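Long-range contact in GlcNAc-alpha-1,4-Gal-releasing endo-beta-galactosidase (Clostridium perfringens, PDB 1UPS), which probably hydrolyses internal beta-galactosidic bonds of glycans to release GlcNAc-alpha-1,4-Gal, as a calcium-binding member of glycoside hydrolase family 16: residues 54-59 with 106-111. Numbering follows the deposited sequence.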
ATOM      1  N   PRO A  54      12.566 -19.999  -7.811  1.00 11.81           N
ATOM      2  CA  PRO A  54      13.037 -21.320  -8.271  1.00 12.08           C
ATOM      3  C   PRO A  54      13.770 -22.154  -7.209  1.00 12.57           C
ATOM      4  O   PRO A  54      13.851 -23.377  -7.366  1.00 12.69           O
ATOM      5  CB  PRO A  54      13.945 -20.981  -9.453  1.00 12.66           C
ATOM      6  CG  PRO A  54      14.410 -19.556  -9.196  1.00 12.15           C
ATOM      7  CD  PRO A  54      13.207 -18.892  -8.548  1.00 11.79           C
ATOM      8  N   HIS A  55      14.252 -21.522  -6.142  1.00 11.82           N
ATOM      9  CA  HIS A  55      14.903 -22.252  -5.041  1.00 12.75           C
ATOM     10  C   HIS A  55      13.974 -23.214  -4.288  1.00 12.93           C
ATOM     11  O   HIS A  55      14.462 -24.116  -3.582  1.00 13.68           O
ATOM     12  CB  HIS A  55      15.533 -21.274  -4.052  1.00 11.92           C
ATOM     13  CG  HIS A  55      14.593 -20.212  -3.577  1.00 11.77           C
ATOM     14  ND1 HIS A  55      14.227 -19.143  -4.363  1.00 11.97           N
ATOM     15  CD2 HIS A  55      13.927 -20.069  -2.408  1.00 11.24           C
ATOM     16  CE1 HIS A  55      13.389 -18.371  -3.693  1.00 10.85           C
ATOM     17  NE2 HIS A  55      13.190 -18.908  -2.502  1.00 11.03           N
ATOM     18  N   TRP A  56      12.652 -23.049  -4.420  1.00 12.95           N
ATOM     19  CA  TRP A  56      11.720 -23.966  -3.735  1.00 13.25           C
ATOM     20  C   TRP A  56      11.485 -25.273  -4.497  1.00 14.71           C
ATOM     21  O   TRP A  56      10.959 -26.219  -3.934  1.00 15.79           O
ATOM     22  CB  TRP A  56      10.366 -23.316  -3.411  1.00 13.20           C
ATOM     23  CG  TRP A  56      10.471 -22.122  -2.495  1.00 12.21           C
ATOM     24  CD1 TRP A  56       9.891 -20.893  -2.680  1.00 12.81           C
ATOM     25  CD2 TRP A  56      11.202 -22.043  -1.263  1.00 11.84           C
ATOM     26  NE1 TRP A  56      10.221 -20.057  -1.641  1.00 12.81           N
ATOM     27  CE2 TRP A  56      11.025 -20.733  -0.754  1.00 11.74           C
ATOM     28  CE3 TRP A  56      12.002 -22.951  -0.532  1.00 12.81           C
ATOM     29  CZ2 TRP A  56      11.630 -20.293   0.434  1.00 10.98           C
ATOM     30  CZ3 TRP A  56      12.590 -22.528   0.666  1.00 12.80           C
ATOM     31  CH2 TRP A  56      12.408 -21.192   1.134  1.00 10.98           C
ATOM     32  N   CYS A  57      11.895 -25.334  -5.759  1.00 15.66           N
ATOM     33  CA  CYS A  57      11.455 -26.413  -6.637  1.00 17.09           C
ATOM     34  C   CYS A  57      12.619 -27.324  -7.013  1.00 19.15           C
ATOM     35  O   CYS A  57      13.665 -26.846  -7.456  1.00 19.79           O
ATOM     36  CB  CYS A  57      10.814 -25.805  -7.883  1.00 16.91           C
ATOM     37  SG  CYS A  57       9.776 -24.358  -7.513  0.50 15.91           S
ATOM     38  N   LYS A  58      12.445 -28.633  -6.832  1.00 20.81           N
ATOM     39  CA  LYS A  58      13.539 -29.577  -7.085  1.00 22.23           C
ATOM     40  C   LYS A  58      14.052 -29.384  -8.514  1.00 23.04           C
ATOM     41  O   LYS A  58      15.265 -29.173  -8.722  1.00 24.53           O
ATOM     42  CB  LYS A  58      13.102 -31.028  -6.831  1.00 22.67           C
ATOM     43  N   ASP A  59      13.134 -29.414  -9.474  1.00 23.07           N
ATOM     44  CA  ASP A  59      13.423 -28.957 -10.835  1.00 24.08           C
ATOM     45  C   ASP A  59      12.828 -27.572 -11.111  1.00 22.40           C
ATOM     46  O   ASP A  59      11.610 -27.415 -11.322  1.00 23.86           O
ATOM     47  CB  ASP A  59      12.984 -29.954 -11.918  1.00 24.56           C
ATOM     48  CG  ASP A  59      12.935 -29.313 -13.320  1.00 28.70           C
ATOM     49  OD1 ASP A  59      11.877 -29.451 -14.005  1.00 33.01           O
ATOM     50  OD2 ASP A  59      13.886 -28.630 -13.800  1.00 27.64           O
ATOM     51  N   ILE A 106      14.389 -17.223  -0.050  1.00  9.75           N
ATOM     52  CA  ILE A 106      13.484 -16.063  -0.068  1.00 10.11           C
ATOM     53  C   ILE A 106      11.991 -16.441  -0.064  1.00 10.19           C
ATOM     54  O   ILE A 106      11.540 -17.230  -0.903  1.00 10.05           O
ATOM     55  CB  ILE A 106      13.785 -15.115  -1.252  1.00 10.00           C
ATOM     56  CG1 ILE A 106      15.219 -14.558  -1.141  1.00 10.14           C
ATOM     57  CG2 ILE A 106      12.757 -13.961  -1.246  1.00 10.17           C
ATOM     58  CD1 ILE A 106      15.523 -13.799   0.202  1.00  9.75           C
ATOM     59  N   HIS A 107      11.243 -15.849   0.869  1.00 11.16           N
ATOM     60  CA  HIS A 107       9.769 -15.940   0.885  1.00 11.34           C
ATOM     61  C   HIS A 107       9.282 -17.393   1.010  1.00 11.74           C
ATOM     62  O   HIS A 107       8.693 -17.978   0.067  1.00 11.44           O
ATOM     63  CB  HIS A 107       9.128 -15.241  -0.331  1.00 11.38           C
ATOM     64  CG  HIS A 107       7.633 -15.151  -0.231  1.00 10.93           C
ATOM     65  ND1 HIS A 107       7.002 -14.381   0.721  1.00 11.30           N
ATOM     66  CD2 HIS A 107       6.652 -15.767  -0.933  1.00 11.11           C
ATOM     67  CE1 HIS A 107       5.692 -14.534   0.610  1.00 11.77           C
ATOM     68  NE2 HIS A 107       5.454 -15.355  -0.401  1.00 11.96           N
ATOM     69  N   ASN A 108       9.537 -17.941   2.192  1.00 11.32           N
ATOM     70  CA  ASN A 108       9.169 -19.320   2.525  1.00 11.71           C
ATOM     71  C   ASN A 108       7.709 -19.442   2.952  1.00 12.11           C
ATOM     72  O   ASN A 108       7.398 -19.709   4.121  1.00 12.65           O
ATOM     73  CB  ASN A 108      10.114 -19.882   3.596  1.00 11.08           C
ATOM     74  CG  ASN A 108      10.106 -21.395   3.627  1.00 11.79           C
ATOM     75  OD1 ASN A 108       9.363 -22.026   2.861  1.00 10.50           O
ATOM     76  ND2 ASN A 108      10.957 -21.989   4.470  1.00 12.97           N
ATOM     77  N   PHE A 109       6.808 -19.241   1.993  1.00 12.40           N
ATOM     78  CA  PHE A 109       5.373 -19.208   2.273  1.00 14.25           C
ATOM     79  C   PHE A 109       4.891 -20.563   2.809  1.00 14.87           C
ATOM     80  O   PHE A 109       3.921 -20.620   3.568  1.00 15.31           O
ATOM     81  CB  PHE A 109       4.567 -18.837   1.014  1.00 13.93           C
ATOM     82  CG  PHE A 109       4.795 -19.757  -0.145  1.00 14.97           C
ATOM     83  CD1 PHE A 109       3.993 -20.894  -0.336  1.00 17.88           C
ATOM     84  CD2 PHE A 109       5.804 -19.500  -1.057  1.00 16.37           C
ATOM     85  CE1 PHE A 109       4.225 -21.758  -1.409  1.00 18.62           C
ATOM     86  CE2 PHE A 109       6.047 -20.356  -2.126  1.00 17.99           C
ATOM     87  CZ  PHE A 109       5.250 -21.493  -2.306  1.00 20.16           C
ATOM     88  N   SER A 110       5.590 -21.630   2.445  1.00 14.63           N
ATOM     89  CA  SER A 110       5.187 -22.983   2.868  1.00 15.14           C
ATOM     90  C   SER A 110       5.887 -23.463   4.150  1.00 15.08           C
ATOM     91  O   SER A 110       5.525 -24.509   4.704  1.00 15.31           O
ATOM     92  CB  SER A 110       5.414 -23.978   1.737  1.00 14.70           C
ATOM     93  OG  SER A 110       6.796 -24.280   1.587  1.00 17.26           O
ATOM     94  N   GLY A 111       6.871 -22.696   4.625  1.00 14.01           N
ATOM     95  CA  GLY A 111       7.672 -23.097   5.784  1.00 15.18           C
ATOM     96  C   GLY A 111       8.433 -24.406   5.594  1.00 15.49           C
ATOM     97  O   GLY A 111       8.657 -25.146   6.559  1.00 16.06           O
TER
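The indole of Trp56 lies between a tilted imidazole edge of His55, its sequence neighbour, and the side-chain amide of Asn108. CD2 of His55 sits over the centre of one indole face; on the opposite face the amide lies nearly flat (planes 22° apart) but shifted toward the rim of the six-membered ring, with Asn108 CG 3.4 Å from Trp56 CH2. Asn108 ND2 is held by the carbonyl of Thr112. His55, with CG crowded between N and C (chi1 52°), sends NE2 to Ile106 O at 2.8 Å, a bond in the ring plane that meets a lone pair of the carbonyl. Trp56 NE1 reaches the same oxygen weakly and forks to His107 O, also weakly, at 3.1 Å. His107 O takes a weak bond from Phe109 N, closing an inverse gamma turn centred on Asn108. Phe109 turns its edge toward the five-membered ring of Trp56, an offset edge-to-face pair with planes at 86°. Two loops of the GH16 beta-sandwich domain are joined, one from strand 30-36 to 66-70, the other from 101-102 to 121-122. The helix 87-90 touches Trp56 and Phe109, the Cys57-Cys86 disulfide ties the first loop near that helix, and Ile106 packs on strand 145-152.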